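Local coordinates for protein exopolygalacturonase (Yersinia enterocolitica, PDB 2UVF) that probably hydrolyses pectin-derived polygalacturonate from the chain end, as a periplasmic family 28 glycoside hydrolase that binds digalacturonic acid, at residues F482-M487 and L524-V529; G423-N428 and L452-V457; A152-V157 and G186-I191. One frame throughout, in Å; residues are numbered along the deposited sequence.

Interaction 1. Residues F482-M487 and L524-V529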
ATOM      1  N   PHE A 482      -4.605  -9.357  10.671  1.00 28.92           N
ATOM      2  CA  PHE A 482      -3.179  -9.193  10.477  1.00 28.50           C
ATOM      3  C   PHE A 482      -2.513 -10.482  10.944  1.00 28.27           C
ATOM      4  O   PHE A 482      -2.345 -10.710  12.131  1.00 27.73           O
ATOM      5  CB  PHE A 482      -2.694  -7.978  11.278  1.00 28.10           C
ATOM      6  CG  PHE A 482      -1.252  -7.633  11.063  1.00 27.52           C
ATOM      7  CD1 PHE A 482      -0.891  -6.652  10.134  1.00 26.87           C
ATOM      8  CD2 PHE A 482      -0.252  -8.271  11.792  1.00 25.17           C
ATOM      9  CE1 PHE A 482       0.436  -6.316   9.956  1.00 28.19           C
ATOM     10  CE2 PHE A 482       1.064  -7.931  11.611  1.00 24.69           C
ATOM     11  CZ  PHE A 482       1.410  -6.954  10.688  1.00 25.73           C
ATOM     12  N   ARG A 483      -2.128 -11.324   9.989  1.00 28.57           N
ATOM     13  CA  ARG A 483      -1.727 -12.698  10.305  1.00 28.12           C
ATOM     14  C   ARG A 483      -0.584 -13.227   9.444  1.00 27.82           C
ATOM     15  O   ARG A 483      -0.336 -12.724   8.364  1.00 27.22           O
ATOM     16  CB  ARG A 483      -2.945 -13.646  10.211  1.00 27.83           C
ATOM     17  CG  ARG A 483      -3.459 -13.889   8.820  1.00 27.01           C
ATOM     18  CD  ARG A 483      -4.447 -15.022   8.817  1.00 29.02           C
ATOM     19  NE  ARG A 483      -4.880 -15.393   7.477  1.00 30.67           N
ATOM     20  CZ  ARG A 483      -6.070 -15.930   7.187  1.00 31.36           C
ATOM     21  NH1 ARG A 483      -6.970 -16.137   8.148  1.00 31.80           N
ATOM     22  NH2 ARG A 483      -6.367 -16.234   5.934  1.00 28.73           N
ATOM     23  N   ASN A 484       0.083 -14.277   9.921  1.00 27.72           N
ATOM     24  CA  ASN A 484       1.092 -14.946   9.119  1.00 27.14           C
ATOM     25  C   ASN A 484       2.095 -13.944   8.556  1.00 26.73           C
ATOM     26  O   ASN A 484       2.433 -13.972   7.382  1.00 26.59           O
ATOM     27  CB  ASN A 484       0.440 -15.739   8.002  1.00 27.39           C
ATOM     28  CG  ASN A 484      -0.418 -16.860   8.517  1.00 26.89           C
ATOM     29  OD1 ASN A 484      -0.256 -17.310   9.652  1.00 25.26           O
ATOM     30  ND2 ASN A 484      -1.342 -17.321   7.684  1.00 27.22           N
ATOM     31  N   ASN A 485       2.554 -13.058   9.431  1.00 25.97           N
ATOM     32  CA  ASN A 485       3.523 -12.024   9.085  1.00 25.27           C
ATOM     33  C   ASN A 485       4.710 -12.150   9.996  1.00 24.77           C
ATOM     34  O   ASN A 485       4.552 -12.414  11.188  1.00 24.52           O
ATOM     35  CB  ASN A 485       2.918 -10.625   9.282  1.00 24.42           C
ATOM     36  CG  ASN A 485       1.763 -10.354   8.363  1.00 23.66           C
ATOM     37  OD1 ASN A 485       0.723  -9.842   8.783  1.00 27.92           O
ATOM     38  ND2 ASN A 485       1.921 -10.689   7.114  1.00 17.69           N
ATOM     39  N   ALA A 486       5.897 -11.911   9.439  1.00 24.30           N
ATOM     40  CA  ALA A 486       7.116 -11.903  10.225  1.00 23.74           C
ATOM     41  C   ALA A 486       7.778 -10.543  10.208  1.00 23.30           C
ATOM     42  O   ALA A 486       7.867  -9.901   9.171  1.00 22.57           O
ATOM     43  CB  ALA A 486       8.087 -12.996   9.745  1.00 23.28           C
ATOM     44  N   MET A 487       8.278 -10.114  11.365  1.00 23.42           N
ATOM     45  CA  MET A 487       8.787  -8.757  11.489  1.00 23.83           C
ATOM     46  C   MET A 487      10.067  -8.677  12.304  1.00 23.61           C
ATOM     47  O   MET A 487      10.240  -9.415  13.263  1.00 23.60           O
ATOM     48  CB  MET A 487       7.724  -7.845  12.094  1.00 23.82           C
ATOM     49  CG  MET A 487       6.311  -8.074  11.538  1.00 23.24           C
ATOM     50  SD  MET A 487       5.200  -6.666  11.790  1.00 27.12           S
ATOM     51  CE  MET A 487       4.552  -6.892  13.412  1.00 25.79           C
ATOM     52  N   LEU A 524      -5.094 -10.337  15.467  1.00 36.72           N
ATOM     53  CA  LEU A 524      -3.658 -10.536  15.369  1.00 36.17           C
ATOM     54  C   LEU A 524      -3.325 -12.008  15.686  1.00 35.46           C
ATOM     55  O   LEU A 524      -3.517 -12.464  16.804  1.00 34.41           O
ATOM     56  CB  LEU A 524      -2.923  -9.586  16.317  1.00 37.05           C
ATOM     57  CG  LEU A 524      -1.477  -9.210  15.966  1.00 36.78           C
ATOM     58  CD1 LEU A 524      -1.447  -7.982  15.082  1.00 38.42           C
ATOM     59  CD2 LEU A 524      -0.715  -8.942  17.248  1.00 39.65           C
ATOM     60  N   LYS A 525      -2.831 -12.732  14.678  1.00 34.75           N
ATOM     61  CA  LYS A 525      -2.629 -14.182  14.753  1.00 34.28           C
ATOM     62  C   LYS A 525      -1.359 -14.601  14.019  1.00 33.15           C
ATOM     63  O   LYS A 525      -1.070 -14.070  12.941  1.00 32.74           O
ATOM     64  CB  LYS A 525      -3.816 -14.908  14.117  1.00 34.74           C
ATOM     65  CG  LYS A 525      -4.000 -16.328  14.617  1.00 37.73           C
ATOM     66  CD  LYS A 525      -5.361 -16.912  14.215  1.00 41.23           C
ATOM     67  CE  LYS A 525      -6.532 -16.073  14.750  1.00 43.15           C
ATOM     68  NZ  LYS A 525      -7.816 -16.853  14.908  1.00 44.88           N
ATOM     69  N   ASN A 526      -0.614 -15.547  14.602  1.00 31.63           N
ATOM     70  CA  ASN A 526       0.556 -16.161  13.944  1.00 30.15           C
ATOM     71  C   ASN A 526       1.563 -15.103  13.483  1.00 29.07           C
ATOM     72  O   ASN A 526       1.907 -15.059  12.313  1.00 28.87           O
ATOM     73  CB  ASN A 526       0.134 -17.002  12.726  1.00 29.76           C
ATOM     74  CG  ASN A 526      -0.909 -18.068  13.048  1.00 29.00           C
ATOM     75  OD1 ASN A 526      -1.122 -18.429  14.197  1.00 26.87           O
ATOM     76  ND2 ASN A 526      -1.554 -18.584  12.010  1.00 29.13           N
ATOM     77  N   VAL A 527       2.001 -14.255  14.414  1.00 28.57           N
ATOM     78  CA  VAL A 527       2.866 -13.106  14.134  1.00 27.22           C
ATOM     79  C   VAL A 527       4.062 -13.158  15.080  1.00 27.74           C
ATOM     80  O   VAL A 527       3.910 -13.343  16.280  1.00 27.24           O
ATOM     81  CB  VAL A 527       2.111 -11.742  14.289  1.00 27.26           C
ATOM     82  CG1 VAL A 527       3.086 -10.549  14.419  1.00 24.19           C
ATOM     83  CG2 VAL A 527       1.108 -11.528  13.147  1.00 23.99           C
ATOM     84  N   THR A 528       5.249 -13.002  14.513  1.00 27.62           N
ATOM     85  CA  THR A 528       6.484 -13.011  15.270  1.00 28.23           C
ATOM     86  C   THR A 528       7.198 -11.693  15.022  1.00 28.50           C
ATOM     87  O   THR A 528       7.293 -11.239  13.882  1.00 28.79           O
ATOM     88  CB  THR A 528       7.385 -14.180  14.833  1.00 28.04           C
ATOM     89  OG1 THR A 528       7.482 -14.182  13.395  1.00 28.75           O
ATOM     90  CG2 THR A 528       6.796 -15.511  15.302  1.00 26.54           C
ATOM     91  N   VAL A 529       7.660 -11.073  16.093  1.00 28.33           N
ATOM     92  CA  VAL A 529       8.517  -9.913  16.006  1.00 28.89           C
ATOM     93  C   VAL A 529       9.789 -10.195  16.788  1.00 29.25           C
ATOM     94  O   VAL A 529       9.729 -10.560  17.964  1.00 29.34           O
ATOM     95  CB  VAL A 529       7.880  -8.626  16.629  1.00 28.66           C
ATOM     96  CG1 VAL A 529       8.819  -7.421  16.452  1.00 27.09           C
ATOM     97  CG2 VAL A 529       6.515  -8.333  16.053  1.00 28.77           C
TER

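Interaction 2. Residues G423-N428 and L452-V457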
ATOM      1  N   GLY A 423     -12.694  -4.112   1.518  1.00 34.61           N
ATOM      2  CA  GLY A 423     -12.054  -5.206   0.765  1.00 33.71           C
ATOM      3  C   GLY A 423     -10.611  -4.988   0.327  1.00 33.20           C
ATOM      4  O   GLY A 423     -10.348  -4.528  -0.794  1.00 33.06           O
ATOM      5  N   ALA A 424      -9.665  -5.336   1.200  1.00 31.95           N
ATOM      6  CA  ALA A 424      -8.230  -5.214   0.866  1.00 30.46           C
ATOM      7  C   ALA A 424      -7.474  -6.524   1.137  1.00 29.22           C
ATOM      8  O   ALA A 424      -7.660  -7.154   2.154  1.00 28.42           O
ATOM      9  CB  ALA A 424      -7.615  -4.090   1.647  1.00 29.79           C
ATOM     10  N   TRP A 425      -6.606  -6.927   0.233  1.00 28.72           N
ATOM     11  CA  TRP A 425      -5.860  -8.152   0.474  1.00 28.50           C
ATOM     12  C   TRP A 425      -4.385  -7.853   0.244  1.00 27.61           C
ATOM     13  O   TRP A 425      -3.959  -7.498  -0.846  1.00 28.06           O
ATOM     14  CB  TRP A 425      -6.458  -9.288  -0.360  1.00 29.12           C
ATOM     15  CG  TRP A 425      -5.889 -10.661  -0.215  1.00 28.34           C
ATOM     16  CD1 TRP A 425      -5.231 -11.197   0.853  1.00 28.46           C
ATOM     17  CD2 TRP A 425      -5.946 -11.683  -1.211  1.00 29.31           C
ATOM     18  NE1 TRP A 425      -4.851 -12.501   0.576  1.00 27.70           N
ATOM     19  CE2 TRP A 425      -5.297 -12.825  -0.682  1.00 28.74           C
ATOM     20  CE3 TRP A 425      -6.491 -11.748  -2.504  1.00 30.32           C
ATOM     21  CZ2 TRP A 425      -5.183 -14.016  -1.402  1.00 29.58           C
ATOM     22  CZ3 TRP A 425      -6.376 -12.937  -3.221  1.00 30.30           C
ATOM     23  CH2 TRP A 425      -5.729 -14.058  -2.663  1.00 30.30           C
ATOM     24  N   LEU A 426      -3.616  -7.903   1.316  1.00 26.22           N
ATOM     25  CA  LEU A 426      -2.218  -7.444   1.232  1.00 25.92           C
ATOM     26  C   LEU A 426      -1.300  -8.611   1.554  1.00 24.98           C
ATOM     27  O   LEU A 426      -1.196  -8.998   2.700  1.00 24.66           O
ATOM     28  CB  LEU A 426      -1.970  -6.253   2.187  1.00 25.68           C
ATOM     29  CG  LEU A 426      -2.872  -4.989   2.174  1.00 24.53           C
ATOM     30  CD1 LEU A 426      -3.168  -4.485   0.753  1.00 25.15           C
ATOM     31  CD2 LEU A 426      -4.164  -5.205   2.940  1.00 24.64           C
ATOM     32  N   PHE A 427      -0.654  -9.179   0.534  1.00 24.60           N
ATOM     33  CA  PHE A 427       0.135 -10.397   0.711  1.00 24.57           C
ATOM     34  C   PHE A 427       1.468 -10.414  -0.055  1.00 24.10           C
ATOM     35  O   PHE A 427       1.611  -9.749  -1.063  1.00 23.77           O
ATOM     36  CB  PHE A 427      -0.721 -11.658   0.419  1.00 24.53           C
ATOM     37  CG  PHE A 427      -1.223 -11.768  -1.014  1.00 24.24           C
ATOM     38  CD1 PHE A 427      -0.525 -12.528  -1.955  1.00 25.08           C
ATOM     39  CD2 PHE A 427      -2.408 -11.142  -1.412  1.00 26.33           C
ATOM     40  CE1 PHE A 427      -0.979 -12.660  -3.283  1.00 26.16           C
ATOM     41  CE2 PHE A 427      -2.878 -11.251  -2.739  1.00 24.47           C
ATOM     42  CZ  PHE A 427      -2.161 -12.010  -3.673  1.00 25.69           C
ATOM     43  N   ASN A 428       2.426 -11.194   0.439  1.00 24.31           N
ATOM     44  CA  ASN A 428       3.732 -11.385  -0.207  1.00 24.44           C
ATOM     45  C   ASN A 428       4.495 -10.084  -0.491  1.00 24.15           C
ATOM     46  O   ASN A 428       5.150  -9.941  -1.531  1.00 24.56           O
ATOM     47  CB  ASN A 428       3.607 -12.250  -1.480  1.00 25.38           C
ATOM     48  CG  ASN A 428       3.012 -13.634  -1.204  1.00 25.71           C
ATOM     49  OD1 ASN A 428       2.981 -14.102  -0.052  1.00 29.67           O
ATOM     50  ND2 ASN A 428       2.554 -14.293  -2.256  1.00 26.22           N
ATOM     51  N   LEU A 452      -7.404  -7.834   4.912  1.00 29.50           N
ATOM     52  CA  LEU A 452      -6.556  -9.006   5.242  1.00 29.23           C
ATOM     53  C   LEU A 452      -5.076  -8.863   4.826  1.00 28.74           C
ATOM     54  O   LEU A 452      -4.747  -8.859   3.641  1.00 29.37           O
ATOM     55  CB  LEU A 452      -7.175 -10.328   4.706  1.00 29.00           C
ATOM     56  CG  LEU A 452      -6.366 -11.629   4.898  1.00 28.70           C
ATOM     57  CD1 LEU A 452      -6.090 -11.932   6.369  1.00 25.58           C
ATOM     58  CD2 LEU A 452      -7.016 -12.825   4.225  1.00 27.96           C
ATOM     59  N   ALA A 453      -4.190  -8.761   5.817  1.00 28.37           N
ATOM     60  CA  ALA A 453      -2.744  -8.645   5.577  1.00 27.34           C
ATOM     61  C   ALA A 453      -1.995  -9.924   6.038  1.00 26.77           C
ATOM     62  O   ALA A 453      -1.765 -10.138   7.233  1.00 25.50           O
ATOM     63  CB  ALA A 453      -2.185  -7.379   6.266  1.00 26.71           C
ATOM     64  N   GLU A 454      -1.616 -10.766   5.075  1.00 26.78           N
ATOM     65  CA  GLU A 454      -1.011 -12.069   5.390  1.00 26.74           C
ATOM     66  C   GLU A 454       0.224 -12.329   4.571  1.00 26.12           C
ATOM     67  O   GLU A 454       0.319 -11.911   3.433  1.00 26.27           O
ATOM     68  CB  GLU A 454      -2.014 -13.217   5.175  1.00 26.99           C
ATOM     69  CG  GLU A 454      -2.687 -13.226   3.793  1.00 26.15           C
ATOM     70  CD  GLU A 454      -3.570 -14.431   3.587  1.00 28.21           C
ATOM     71  OE1 GLU A 454      -3.665 -15.256   4.524  1.00 33.30           O
ATOM     72  OE2 GLU A 454      -4.174 -14.552   2.493  1.00 26.47           O
ATOM     73  N   ASN A 455       1.154 -13.061   5.163  1.00 26.56           N
ATOM     74  CA  ASN A 455       2.298 -13.629   4.446  1.00 25.73           C
ATOM     75  C   ASN A 455       3.185 -12.514   3.899  1.00 25.56           C
ATOM     76  O   ASN A 455       3.576 -12.520   2.725  1.00 25.30           O
ATOM     77  CB  ASN A 455       1.854 -14.644   3.362  1.00 26.05           C
ATOM     78  CG  ASN A 455       1.277 -15.946   3.953  1.00 26.00           C
ATOM     79  OD1 ASN A 455       0.091 -16.276   3.775  1.00 23.65           O
ATOM     80  ND2 ASN A 455       2.117 -16.697   4.631  1.00 23.71           N
ATOM     81  N   ASN A 456       3.495 -11.572   4.798  1.00 24.74           N
ATOM     82  CA  ASN A 456       4.286 -10.400   4.525  1.00 24.35           C
ATOM     83  C   ASN A 456       5.481 -10.433   5.472  1.00 24.56           C
ATOM     84  O   ASN A 456       5.436 -11.030   6.552  1.00 24.11           O
ATOM     85  CB  ASN A 456       3.493  -9.079   4.769  1.00 24.01           C
ATOM     86  CG  ASN A 456       2.279  -8.907   3.857  1.00 21.77           C
ATOM     87  OD1 ASN A 456       2.402  -8.627   2.668  1.00 20.98           O
ATOM     88  ND2 ASN A 456       1.098  -9.038   4.427  1.00 20.98           N
ATOM     89  N   VAL A 457       6.545  -9.759   5.067  1.00 24.62           N
ATOM     90  CA  VAL A 457       7.724  -9.585   5.911  1.00 25.08           C
ATOM     91  C   VAL A 457       7.986  -8.079   6.104  1.00 25.01           C
ATOM     92  O   VAL A 457       7.894  -7.308   5.150  1.00 24.52           O
ATOM     93  CB  VAL A 457       8.955 -10.344   5.296  1.00 25.12           C
ATOM     94  CG1 VAL A 457      10.239  -9.694   5.654  1.00 25.67           C
ATOM     95  CG2 VAL A 457       8.947 -11.787   5.764  1.00 25.47           C
TER

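Interaction 3. Residues A152-V157 and G186-I191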
ATOM      1  N   ALA A 152      -5.610 -10.033 -26.891  1.00 54.73           N
ATOM      2  CA  ALA A 152      -5.025  -9.851 -28.222  1.00 55.04           C
ATOM      3  C   ALA A 152      -3.847  -8.890 -28.158  1.00 55.16           C
ATOM      4  O   ALA A 152      -3.840  -7.954 -27.353  1.00 55.09           O
ATOM      5  CB  ALA A 152      -6.072  -9.339 -29.205  1.00 55.25           C
ATOM      6  N   LYS A 153      -2.852  -9.125 -29.006  1.00 55.50           N
ATOM      7  CA  LYS A 153      -1.731  -8.202 -29.142  1.00 55.96           C
ATOM      8  C   LYS A 153      -2.291  -6.775 -29.276  1.00 55.94           C
ATOM      9  O   LYS A 153      -3.165  -6.539 -30.118  1.00 56.02           O
ATOM     10  CB  LYS A 153      -0.855  -8.614 -30.340  1.00 56.18           C
ATOM     11  CG  LYS A 153      -0.153  -7.487 -31.081  1.00 57.51           C
ATOM     12  CD  LYS A 153       1.162  -7.081 -30.423  1.00 60.70           C
ATOM     13  CE  LYS A 153       1.710  -5.810 -31.066  1.00 62.22           C
ATOM     14  NZ  LYS A 153       3.152  -5.605 -30.736  1.00 64.61           N
ATOM     15  N   PRO A 154      -1.819  -5.834 -28.422  1.00 55.84           N
ATOM     16  CA  PRO A 154      -2.316  -4.454 -28.386  1.00 55.80           C
ATOM     17  C   PRO A 154      -1.757  -3.520 -29.480  1.00 55.93           C
ATOM     18  O   PRO A 154      -0.721  -3.805 -30.090  1.00 55.49           O
ATOM     19  CB  PRO A 154      -1.829  -3.968 -27.019  1.00 55.77           C
ATOM     20  CG  PRO A 154      -0.538  -4.664 -26.849  1.00 55.28           C
ATOM     21  CD  PRO A 154      -0.769  -6.045 -27.404  1.00 55.64           C
ATOM     22  N   GLN A 155      -2.447  -2.400 -29.703  1.00 56.09           N
ATOM     23  CA  GLN A 155      -1.934  -1.336 -30.554  1.00 56.08           C
ATOM     24  C   GLN A 155      -0.796  -0.624 -29.829  1.00 55.92           C
ATOM     25  O   GLN A 155      -1.037   0.152 -28.903  1.00 56.02           O
ATOM     26  CB  GLN A 155      -3.036  -0.324 -30.886  1.00 56.20           C
ATOM     27  CG  GLN A 155      -2.589   0.761 -31.876  1.00 56.91           C
ATOM     28  CD  GLN A 155      -3.221   2.136 -31.639  1.00 57.44           C
ATOM     29  OE1 GLN A 155      -4.131   2.301 -30.822  1.00 57.61           O
ATOM     30  NE2 GLN A 155      -2.718   3.139 -32.362  1.00 58.04           N
ATOM     31  N   ILE A 156       0.439  -0.886 -30.246  1.00 55.61           N
ATOM     32  CA  ILE A 156       1.593  -0.209 -29.658  1.00 55.17           C
ATOM     33  C   ILE A 156       1.593   1.246 -30.093  1.00 54.68           C
ATOM     34  O   ILE A 156       1.425   1.544 -31.273  1.00 54.61           O
ATOM     35  CB  ILE A 156       2.942  -0.884 -30.041  1.00 55.26           C
ATOM     36  CG1 ILE A 156       2.946  -2.382 -29.669  1.00 56.06           C
ATOM     37  CG2 ILE A 156       4.136  -0.127 -29.426  1.00 55.24           C
ATOM     38  CD1 ILE A 156       2.473  -2.721 -28.222  1.00 56.67           C
ATOM     39  N   VAL A 157       1.750   2.144 -29.122  1.00 54.37           N
ATOM     40  CA  VAL A 157       1.880   3.577 -29.376  1.00 53.76           C
ATOM     41  C   VAL A 157       3.130   4.045 -28.643  1.00 54.05           C
ATOM     42  O   VAL A 157       3.199   3.973 -27.416  1.00 54.51           O
ATOM     43  CB  VAL A 157       0.649   4.384 -28.865  1.00 53.63           C
ATOM     44  CG1 VAL A 157       0.826   5.867 -29.130  1.00 52.71           C
ATOM     45  CG2 VAL A 157      -0.660   3.873 -29.474  1.00 52.90           C
ATOM     46  N   GLY A 186      -7.633  -0.466 -25.877  1.00 58.74           N
ATOM     47  CA  GLY A 186      -6.732  -1.620 -25.873  1.00 57.82           C
ATOM     48  C   GLY A 186      -5.286  -1.313 -26.247  1.00 57.36           C
ATOM     49  O   GLY A 186      -4.461  -2.230 -26.353  1.00 57.37           O
ATOM     50  N   CYS A 187      -4.971  -0.028 -26.436  1.00 56.63           N
ATOM     51  CA  CYS A 187      -3.616   0.409 -26.756  1.00 56.00           C
ATOM     52  C   CYS A 187      -2.625   0.112 -25.627  1.00 55.10           C
ATOM     53  O   CYS A 187      -3.016  -0.244 -24.513  1.00 55.26           O
ATOM     54  CB  CYS A 187      -3.586   1.910 -27.117  1.00 56.37           C
ATOM     55  SG  CYS A 187      -4.323   3.094 -25.902  1.00 58.58           S
ATOM     56  N   ARG A 188      -1.338   0.231 -25.943  1.00 53.70           N
ATOM     57  CA  ARG A 188      -0.295   0.297 -24.941  1.00 52.29           C
ATOM     58  C   ARG A 188       0.643   1.430 -25.343  1.00 51.50           C
ATOM     59  O   ARG A 188       1.308   1.352 -26.384  1.00 51.50           O
ATOM     60  CB  ARG A 188       0.455  -1.035 -24.833  1.00 52.26           C
ATOM     61  CG  ARG A 188       1.600  -1.031 -23.815  1.00 51.94           C
ATOM     62  CD  ARG A 188       2.416  -2.313 -23.870  1.00 51.90           C
ATOM     63  NE  ARG A 188       1.572  -3.458 -23.560  1.00 51.07           N
ATOM     64  CZ  ARG A 188       1.729  -4.692 -24.038  1.00 51.94           C
ATOM     65  NH1 ARG A 188       2.721  -4.998 -24.877  1.00 52.17           N
ATOM     66  NH2 ARG A 188       0.870  -5.632 -23.674  1.00 51.44           N
ATOM     67  N   VAL A 189       0.661   2.496 -24.542  1.00 50.23           N
ATOM     68  CA  VAL A 189       1.591   3.606 -24.756  1.00 49.30           C
ATOM     69  C   VAL A 189       2.949   3.223 -24.154  1.00 49.15           C
ATOM     70  O   VAL A 189       3.018   2.867 -22.984  1.00 49.21           O
ATOM     71  CB  VAL A 189       1.054   4.925 -24.136  1.00 49.16           C
ATOM     72  CG1 VAL A 189       1.996   6.096 -24.399  1.00 48.60           C
ATOM     73  CG2 VAL A 189      -0.320   5.234 -24.666  1.00 48.42           C
ATOM     74  N   GLU A 190       4.011   3.278 -24.962  1.00 48.69           N
ATOM     75  CA  GLU A 190       5.364   2.939 -24.526  1.00 48.53           C
ATOM     76  C   GLU A 190       6.211   4.186 -24.290  1.00 48.05           C
ATOM     77  O   GLU A 190       6.275   5.062 -25.151  1.00 47.55           O
ATOM     78  CB  GLU A 190       6.100   2.051 -25.552  1.00 48.72           C
ATOM     79  CG  GLU A 190       5.275   0.955 -26.221  1.00 50.61           C
ATOM     80  CD  GLU A 190       5.273  -0.378 -25.476  1.00 53.14           C
ATOM     81  OE1 GLU A 190       5.521  -0.396 -24.250  1.00 52.90           O
ATOM     82  OE2 GLU A 190       5.012  -1.416 -26.133  1.00 54.17           O
ATOM     83  N   ILE A 191       6.854   4.250 -23.122  1.00 47.74           N
ATOM     84  CA  ILE A 191       7.930   5.213 -22.842  1.00 47.04           C
ATOM     85  C   ILE A 191       9.249   4.419 -22.766  1.00 47.63           C
ATOM     86  O   ILE A 191       9.581   3.877 -21.698  1.00 47.97           O
ATOM     87  CB  ILE A 191       7.693   5.972 -21.502  1.00 47.08           C
ATOM     88  CG1 ILE A 191       6.365   6.755 -21.535  1.00 46.61           C
ATOM     89  CG2 ILE A 191       8.884   6.881 -21.166  1.00 47.01           C
ATOM     90  CD1 ILE A 191       5.861   7.206 -20.201  1.00 45.62           C
TER

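Interaction 1. Residues F482-M487 and L524-V529
Two neighbouring coils of the right-handed parallel beta-helix of family 28 enzymes stack here, residue on residue, from Phe-482 on Leu-524 to Met-487 on Val-529. Both segments turn a corner at an asparagine, Asn-484 and Asn-526, whose backbones have left-handed helical angles. Between strands 485-487 and 527-529 the axes lie 4.9 Å apart and 6° from parallel.

Met-487 is the side chain to follow inward. Its CB, with CG beside the backbone N (chi1 -42°), has Thr-528 O as its nearest neighbour at 3.9 Å, and CG passes the same oxygen at 4.1 Å. SD then runs back toward Phe-482 and lies in the plane of that ring at its edge. The bend at chi3 (-85°) carries CE across to the next coil, 3.6 Å from Val-529 CG2, with Val-527 CG1 a little further off. Val-527 CG2 and Leu-524 CD1 both approach Phe-482 CD2, the latter at 3.5 Å, so these five residues make the apolar contacts on this face.

At the corner, the amides of Asn-484 and Asn-526 lie side by side, nearly coplanar. Asn-526 OD1 accepts from Asn-558 ND2 on the next coil, while Asn-526 ND2 donates in the carbonyl plane to Asn-484 OD1 at 3.0 Å.

Interaction 2. Residues G423-N428 and L452-V457
Trp-425 has its CG anti to the backbone N (chi1 -177°), while Phe-427 and Glu-454 both place CG in the crowded position between N and carbonyl carbon (chi1 63° and 52°). All three leave the same face of the paired strands, and these torsions turn them toward one another. The phenyl ring of Phe-427 slides under the indole, its CE2 over the centre of one indole face, and the extended Glu-454 chain reaches the indole edge. There Trp-425 NE1 donates to Glu-454 OE2 at 2.9 Å, near the ring plane and to the anti lone pair of the carboxylate. OE2 also accepts from Gln-113, and OE1 pairs with Arg-483, a setting that would probably keep the acid ionised.

Leu-452 CD2 touches Trp-425 CD1 at 4.1 Å. Beneath, Leu-452 N to Ala-424 O and Leu-426 N to Leu-452 O, the latter at 2.8 Å, are almost straight, and the bonds bend toward the corner. Leu-426 O is gripped twice, by Glu-454 N in the carbonyl plane at 3.0 Å and by Asn-456 ND2 from above that plane at 2.9 Å. The Asn-456 amide thus adds a second bond to this carbonyl beside the corner, while its OD1 accepts from Asn-429. Asn-428 N closes the corner on Asn-455 O.

Parallel strands in register and polar asparagines at the bend are features of the pectinase-type right-handed beta-helix, of which these are two consecutive coils.

Interaction 3. Residues A152-V157 and G186-I191
The chain from Pro-154 to Val-157 runs in the same general sense as 186-190, their end-to-end directions 43° apart, and only its last residues settle into parallel strand pairing. Ile-156 pairs with Arg-188 and Val-157 with Val-189. Three backbone hydrogen bonds zip the two together, each fairly straight. Gln-155 O receives Arg-188 N at 3.0 Å from above its carbonyl plane, Val-157 N reaches Arg-188 O at 2.9 Å, and Val-157 O takes Glu-190 N at 2.7 Å, nearly along its C=O axis. Gly-186, with a positive phi, leads into the second strand.

On the outward side, Arg-188 leaves the strand with CG anti to the backbone N, then bends at chi3 (-61°). Its guanidinium comes to lie flat against the proline, Pro-154 CG sitting over the centre of one face, 3.6 Å from Arg-188 CZ. Salt bridges from NH2 to Asp-49 and Glu-50, in the N-terminal fibronectin type III region, help to fix that plane. Ile-156 lies alongside the arginine, and its CD1 and CG2 rest against Glu-190, with CD1 3.5 Å from OE2. A bend at chi2 (-89°) folds the glutamate across the isoleucine, while its OE1 accepts from Asn-210 on the following strand.

On the other side the valines make the apolar contacts. Val-157 CG2 lies 4.2 Å from Cys-187 CB, which also has Gln-155 OE1 beside it at 3.8 Å. Cys-187 is disulfide-bonded to Cys-183, which ties the turn after helix 173-181 to Cys-187.

That helix lies between the two parallel strands in sequence and packs through Ala-179 on Val-157 and Val-189, consistent with the helix that caps the N-terminal end of pectinase-type beta-helices.

Overall arrangement
From the N terminus, interaction 3 comes first: it closes a loop of 28 residues containing helix 173-181. It ties the segment that follows strand 146-149 of the N-terminal antiparallel sheet to the start of the beta-helix. Interaction 2 follows, its segments separated by 23 residues, and interaction 1 comes last, with 36 between. The three loops are in series, so none contains or crosses another. Interactions 1 and 2 join along one stack of coils, because strand 448-459 pairs with strand 476-490: Arg-483 N probably bonds to Ala-453 O at 3.0 Å. Interaction 3 lies across the chain's centre from interaction 1, their centres about 41 Å apart.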